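Local coordinates for computationally designed four-helix bundle protein (Synthetic construct, PDB 3U3B) that is of unknown function, having been computationally redesigned throughout its hydrophobic core to fold as a hyperthermostable four-helix bundle, at residues L18-N21 with V22-I26; T48-E51 with I52-M56. All coordinates share one frame; numbering follows the deposited sequence.

From the N terminus the chain first runs through helix 3-30, where contact 1 (18-21 with 22-26) joins neighbouring turns; after the connection to helix 36-56, contact 2 (48-51 with 52-56) does the same near the C-terminal end of that second helix. Neither contact closes a loop, since each pairs adjoining segments of one helix, and the two stand in series without nesting or crossing. Their centres are about 16 Å apart, yet the two contacts touch directly: Leu-18 CB packs 3.6 Å from Met-49 CG, and Leu-18 CD1 lies 3.9 Å from Ile-52 CD1. This hydrophobic seam ties the first two helices of the bundle together.

Contact 1: L18-N21 with V22-I26; sequences LIQN and VNDDI
Gln-20 and Asp-24, one helical turn apart on helix 3-30, are joined through their side chains by a hydrogen bond from Gln-20 NE2 to Asp-24 OD1 of 3.0 Å. With CG anti to the backbone N (chi1 -173°) and a bend at chi2, the glutamine carries its amide forward along the helix to the aspartate. The bond is far from straight, 139° at the hydrogen. OD1 lies close to the amide plane, but NE2 approaches it from well above the carboxylate plane, and the two flat groups are turned 48° against each other.

Water-mediated bonds extend this polar surface. One water donates to Gln-20 OE1 at 2.7 Å and accepts from Asn-23 ND2, so both ends of the glutamine amide are engaged and its flip is fixed. A second water donates to Asn-21 O and, weakly, to Asp-25 OD1.

The backbone bonds are those of a regular alpha helix: Val-22, Asn-23, Asp-24 and Asp-25 donate in turn to Leu-18, Ile-19, Gln-20 and Asn-21, and the bond from Asn-23 N to Ile-19 O measures 2.9 Å.

Van der Waals contacts set aliphatic groups against polar atoms. Ile-19 CG2 runs alongside the amide of Asn-23, 3.8 Å from Asn-23 ND2. Val-22 CG2 rests 3.5 Å from Leu-18 O. Apolar packing is with other helices of the four-helix bundle, whose interior the buried Ile-19 and Val-22 face: Ile-19 reaches Val-97 of helix 84-102 as well as Met-49 of helix 36-56, and Val-22 packs on Leu-45.

The chemistry is thus that of an amphipathic helix, with branched aliphatic groups committed to the core and an outer face on which amides, carboxylates and water link successive turns; the tilted approach at Asp-24 suggests a modest bond.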
ATOM      1  N   LEU A  18      -3.271   3.836   7.014  1.00 24.13           N
ATOM      2  CA  LEU A  18      -2.994   2.532   6.424  1.00 23.83           C
ATOM      3  C   LEU A  18      -1.624   2.511   5.737  1.00 22.25           C
ATOM      4  O   LEU A  18      -0.898   1.531   5.869  1.00 22.48           O
ATOM      5  CB  LEU A  18      -4.103   2.139   5.434  1.00 23.97           C
ATOM      6  CG  LEU A  18      -5.469   1.925   6.067  1.00 28.84           C
ATOM      7  CD1 LEU A  18      -6.531   1.845   4.997  1.00 28.02           C
ATOM      8  CD2 LEU A  18      -5.470   0.654   6.922  1.00 32.07           C
ATOM      9  N   ILE A  19      -1.268   3.580   5.020  1.00 21.34           N
ATOM     10  CA  ILE A  19       0.056   3.689   4.393  1.00 23.60           C
ATOM     11  C   ILE A  19       1.183   3.679   5.432  1.00 23.01           C
ATOM     12  O   ILE A  19       2.174   2.971   5.284  1.00 23.17           O
ATOM     13  CB  ILE A  19       0.144   4.954   3.501  1.00 29.71           C
ATOM     14  CG1 ILE A  19      -0.669   4.743   2.226  1.00 32.32           C
ATOM     15  CG2 ILE A  19       1.573   5.303   3.154  1.00 31.17           C
ATOM     16  CD1 ILE A  19      -0.884   6.012   1.423  1.00 36.28           C
ATOM     17  N   GLN A  20       1.031   4.455   6.491  1.00 22.71           N
ATOM     18  CA  GLN A  20       2.002   4.433   7.555  1.00 24.83           C
ATOM     19  C   GLN A  20       2.127   3.017   8.173  1.00 25.35           C
ATOM     20  O   GLN A  20       3.224   2.581   8.510  1.00 26.23           O
ATOM     21  CB  GLN A  20       1.641   5.454   8.627  1.00 29.26           C
ATOM     22  CG  GLN A  20       2.725   5.582   9.691  1.00 37.23           C
ATOM     23  CD  GLN A  20       4.087   5.887   9.074  1.00 41.67           C
ATOM     24  OE1 GLN A  20       4.252   6.889   8.384  1.00 47.04           O
ATOM     25  NE2 GLN A  20       5.057   5.008   9.300  1.00 42.15           N
ATOM     26  N   ASN A  21       0.995   2.327   8.335  1.00 24.89           N
ATOM     27  CA  ASN A  21       0.981   0.938   8.811  1.00 27.51           C
ATOM     28  C   ASN A  21       1.789   0.018   7.886  1.00 25.50           C
ATOM     29  O   ASN A  21       2.568  -0.823   8.359  1.00 25.96           O
ATOM     30  CB  ASN A  21      -0.459   0.400   8.909  1.00 33.02           C
ATOM     31  CG  ASN A  21      -1.263   1.013  10.052  1.00 40.79           C
ATOM     32  OD1 ASN A  21      -0.717   1.448  11.070  1.00 49.86           O
ATOM     33  ND2 ASN A  21      -2.587   1.004   9.898  1.00 39.40           N
ATOM     34  N   VAL A  22       1.618   0.179   6.572  1.00 25.56           N
ATOM     35  CA  VAL A  22       2.404  -0.588   5.597  1.00 24.98           C
ATOM     36  C   VAL A  22       3.909  -0.235   5.678  1.00 24.94           C
ATOM     37  O   VAL A  22       4.772  -1.124   5.666  1.00 23.75           O
ATOM     38  CB  VAL A  22       1.885  -0.429   4.131  1.00 25.03           C
ATOM     39  CG1 VAL A  22       2.833  -1.080   3.161  1.00 22.88           C
ATOM     40  CG2 VAL A  22       0.503  -1.073   3.972  1.00 25.33           C
ATOM     41  N   ASN A  23       4.216   1.044   5.812  1.00 23.19           N
ATOM     42  CA  ASN A  23       5.593   1.460   5.947  1.00 24.51           C
ATOM     43  C   ASN A  23       6.249   0.904   7.208  1.00 26.43           C
ATOM     44  O   ASN A  23       7.434   0.525   7.195  1.00 27.52           O
ATOM     45  CB  ASN A  23       5.699   2.967   5.915  1.00 28.75           C
ATOM     46  CG  ASN A  23       5.783   3.478   4.515  1.00 32.24           C
ATOM     47  OD1 ASN A  23       6.416   2.856   3.671  1.00 35.82           O
ATOM     48  ND2 ASN A  23       5.129   4.597   4.238  1.00 34.65           N
ATOM     49  N   ASP A  24       5.481   0.862   8.287  1.00 27.58           N
ATOM     50  CA  ASP A  24       5.959   0.305   9.557  1.00 32.08           C
ATOM     51  C   ASP A  24       6.230  -1.198   9.406  1.00 31.16           C
ATOM     52  O   ASP A  24       7.236  -1.698   9.899  1.00 33.46           O
ATOM     53  CB  ASP A  24       4.949   0.589  10.676  1.00 39.66           C
ATOM     54  CG  ASP A  24       4.965   2.063  11.149  1.00 48.11           C
ATOM     55  OD1 ASP A  24       6.003   2.760  11.065  1.00 48.32           O
ATOM     56  OD2 ASP A  24       3.908   2.548  11.589  1.00 56.55           O
ATOM     57  N   ASP A  25       5.372  -1.913   8.676  1.00 29.20           N
ATOM     58  CA  ASP A  25       5.618  -3.348   8.425  1.00 30.13           C
ATOM     59  C   ASP A  25       6.767  -3.597   7.442  1.00 27.86           C
ATOM     60  O   ASP A  25       7.519  -4.568   7.595  1.00 28.99           O
ATOM     61  CB  ASP A  25       4.344  -4.056   7.948  1.00 32.87           C
ATOM     62  CG  ASP A  25       3.361  -4.309   9.081  1.00 41.87           C
ATOM     63  OD1 ASP A  25       3.743  -4.170  10.274  1.00 44.42           O
ATOM     64  OD2 ASP A  25       2.202  -4.671   8.776  1.00 48.25           O
ATOM     65  N   ILE A  26       6.942  -2.710   6.470  1.00 24.91           N
ATOM     66  CA  ILE A  26       8.047  -2.830   5.532  1.00 27.84           C
ATOM     67  C   ILE A  26       9.391  -2.668   6.255  1.00 29.32           C
ATOM     68  O   ILE A  26      10.374  -3.337   5.924  1.00 29.89           O
ATOM     69  CB  ILE A  26       7.948  -1.807   4.421  1.00 30.95           C
ATOM     70  CG1 ILE A  26       6.914  -2.244   3.385  1.00 32.99           C
ATOM     71  CG2 ILE A  26       9.286  -1.635   3.759  1.00 33.24           C
ATOM     72  CD1 ILE A  26       6.771  -1.247   2.264  1.00 39.07           C
TER
HETATM   73  O   HOH W   1       3.816   6.866   5.674  1.00 32.37           O
HETATM   74  O   HOH W   2       1.913  -1.584  11.066  1.00 45.32           O

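Contact 2: T48-E51 with I52-M56; sequences TMKE and ITETM
Thr-53 presses back on the preceding turn of helix 36-56, its OG1 donating a 2.8 Å hydrogen bond to Lys-50 O. Set between the backbone N and the carbonyl carbon (chi1 55°), the hydroxyl is turned back against the helix. Lys-50 O also accepts from Glu-54 N, and the two donors reach it from the same face of its carbonyl plane. The methyl of Thr-53 is also close-set: CG2 lies 3.3 Å from Met-49 O, the acceptor of the threonine's own backbone N-H. Ile-52 continues the packed side, with CG1 3.5 Å from Thr-48 O.

In the four-helix bundle this side turns inward. Buried Thr-53 meets Val-61, Ala-62 and Leu-65 of helix 59-76, and Met-49 also touches Leu-65.

Looser contacts mark the outer side, where long charged chains cross the surface. Lys-50 bends at chi2 and again at chi4 (55°), bringing NZ within 2.7 Å of Glu-54 OE2 in a salt bridge one turn along. The ammonium takes the anti lone pair of OE2, on the side away from the other carboxylate oxygen. Glu-54 approaches obliquely, and its CG lies 3.5 Å from Lys-50 NZ. Were Lys-50 cut back to an alanine, the Glu-54 carboxylate would probably lose its charged mate and be free to swing away from the helix. Further round, Thr-55 N donates to Glu-51 O at 3.1 Å.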
ATOM      1  N   THR A  48      -7.120  -3.497   1.485  1.00 20.43           N
ATOM      2  CA  THR A  48      -8.049  -2.626   2.207  1.00 23.05           C
ATOM      3  C   THR A  48      -8.039  -1.202   1.602  1.00 24.50           C
ATOM      4  O   THR A  48      -9.087  -0.593   1.352  1.00 25.63           O
ATOM      5  CB  THR A  48      -7.693  -2.594   3.705  1.00 26.07           C
ATOM      6  OG1 THR A  48      -7.873  -3.905   4.261  1.00 27.02           O
ATOM      7  CG2 THR A  48      -8.549  -1.626   4.465  1.00 26.29           C
ATOM      8  N   MET A  49      -6.852  -0.678   1.363  1.00 23.15           N
ATOM      9  CA  MET A  49      -6.698   0.636   0.733  1.00 24.62           C
ATOM     10  C   MET A  49      -7.301   0.680  -0.662  1.00 25.16           C
ATOM     11  O   MET A  49      -7.921   1.672  -1.046  1.00 27.32           O
ATOM     12  CB  MET A  49      -5.216   0.972   0.634  1.00 24.11           C
ATOM     13  CG  MET A  49      -4.551   1.163   1.966  1.00 25.32           C
ATOM     14  SD  MET A  49      -2.905   1.921   1.721  1.00 34.92           S
ATOM     15  CE  MET A  49      -1.904   0.575   1.135  1.00 42.99           C
ATOM     16  N   LYS A  50      -7.100  -0.393  -1.420  1.00 22.92           N
ATOM     17  CA  LYS A  50      -7.587  -0.498  -2.787  1.00 24.75           C
ATOM     18  C   LYS A  50      -9.103  -0.429  -2.817  1.00 25.92           C
ATOM     19  O   LYS A  50      -9.659   0.285  -3.647  1.00 28.45           O
ATOM     20  CB  LYS A  50      -7.122  -1.817  -3.372  1.00 28.13           C
ATOM     21  CG  LYS A  50      -7.652  -2.179  -4.755  1.00 37.96           C
ATOM     22  CD  LYS A  50      -7.145  -1.263  -5.821  1.00 51.27           C
ATOM     23  CE  LYS A  50      -7.391  -1.860  -7.206  1.00 66.52           C
ATOM     24  NZ  LYS A  50      -8.820  -2.209  -7.433  1.00 76.10           N
ATOM     25  N   GLU A  51      -9.748  -1.165  -1.914  1.00 26.73           N
ATOM     26  CA  GLU A  51     -11.213  -1.115  -1.745  1.00 27.76           C
ATOM     27  C   GLU A  51     -11.672   0.338  -1.513  1.00 28.22           C
ATOM     28  O   GLU A  51     -12.614   0.816  -2.158  1.00 29.12           O
ATOM     29  CB  GLU A  51     -11.646  -1.993  -0.569  1.00 27.25           C
ATOM     30  CG  GLU A  51     -13.150  -1.904  -0.279  1.00 30.76           C
ATOM     31  CD  GLU A  51     -13.599  -2.694   0.930  1.00 33.55           C
ATOM     32  OE1 GLU A  51     -12.745  -3.236   1.673  1.00 35.05           O
ATOM     33  OE2 GLU A  51     -14.829  -2.772   1.147  1.00 35.36           O
ATOM     34  N   ILE A  52     -11.027   1.036  -0.583  1.00 28.54           N
ATOM     35  CA  ILE A  52     -11.392   2.428  -0.293  1.00 29.83           C
ATOM     36  C   ILE A  52     -11.224   3.333  -1.520  1.00 28.50           C
ATOM     37  O   ILE A  52     -12.134   4.124  -1.844  1.00 28.95           O
ATOM     38  CB  ILE A  52     -10.579   2.995   0.883  1.00 29.53           C
ATOM     39  CG1 ILE A  52     -10.955   2.269   2.168  1.00 28.91           C
ATOM     40  CG2 ILE A  52     -10.772   4.532   1.026  1.00 32.03           C
ATOM     41  CD1 ILE A  52      -9.974   2.448   3.253  1.00 29.17           C
ATOM     42  N   THR A  53     -10.092   3.215  -2.214  1.00 26.41           N
ATOM     43  CA  THR A  53      -9.842   4.088  -3.365  1.00 30.73           C
ATOM     44  C   THR A  53     -10.845   3.838  -4.487  1.00 32.83           C
ATOM     45  O   THR A  53     -11.224   4.777  -5.210  1.00 33.07           O
ATOM     46  CB  THR A  53      -8.425   3.931  -3.919  1.00 32.10           C
ATOM     47  OG1 THR A  53      -8.190   2.552  -4.239  1.00 32.54           O
ATOM     48  CG2 THR A  53      -7.450   4.404  -2.912  1.00 31.77           C
ATOM     49  N   GLU A  54     -11.304   2.591  -4.612  1.00 32.25           N
ATOM     50  CA  GLU A  54     -12.298   2.281  -5.627  1.00 37.64           C
ATOM     51  C   GLU A  54     -13.621   2.941  -5.271  1.00 36.06           C
ATOM     52  O   GLU A  54     -14.310   3.474  -6.136  1.00 42.53           O
ATOM     53  CB  GLU A  54     -12.519   0.775  -5.770  1.00 37.83           C
ATOM     54  CG  GLU A  54     -11.385  -0.002  -6.429  1.00 48.25           C
ATOM     55  CD  GLU A  54     -11.062   0.477  -7.849  1.00 69.40           C
ATOM     56  OE1 GLU A  54     -11.590   1.524  -8.283  1.00 84.47           O
ATOM     57  OE2 GLU A  54     -10.263  -0.201  -8.538  1.00 74.27           O
ATOM     58  N   THR A  55     -13.980   2.884  -3.997  1.00 35.54           N
ATOM     59  CA  THR A  55     -15.199   3.519  -3.546  1.00 35.22           C
ATOM     60  C   THR A  55     -15.152   5.012  -3.840  1.00 36.14           C
ATOM     61  O   THR A  55     -16.149   5.604  -4.259  1.00 36.16           O
ATOM     62  CB  THR A  55     -15.415   3.283  -2.042  1.00 40.08           C
ATOM     63  OG1 THR A  55     -15.511   1.871  -1.794  1.00 40.53           O
ATOM     64  CG2 THR A  55     -16.686   3.960  -1.571  1.00 42.27           C
ATOM     65  N   MET A  56     -13.992   5.616  -3.617  1.00 33.75           N
ATOM     66  CA  MET A  56     -13.842   7.063  -3.737  1.00 37.51           C
ATOM     67  C   MET A  56     -13.658   7.542  -5.169  1.00 41.90           C
ATOM     68  O   MET A  56     -13.843   8.730  -5.455  1.00 44.62           O
ATOM     69  CB  MET A  56     -12.654   7.532  -2.891  1.00 37.45           C
ATOM     70  CG  MET A  56     -12.867   7.361  -1.403  1.00 36.62           C
ATOM     71  SD  MET A  56     -14.473   7.981  -0.849  1.00 55.94           S
ATOM     72  CE  MET A  56     -14.434   9.647  -1.516  1.00 78.06           C
TER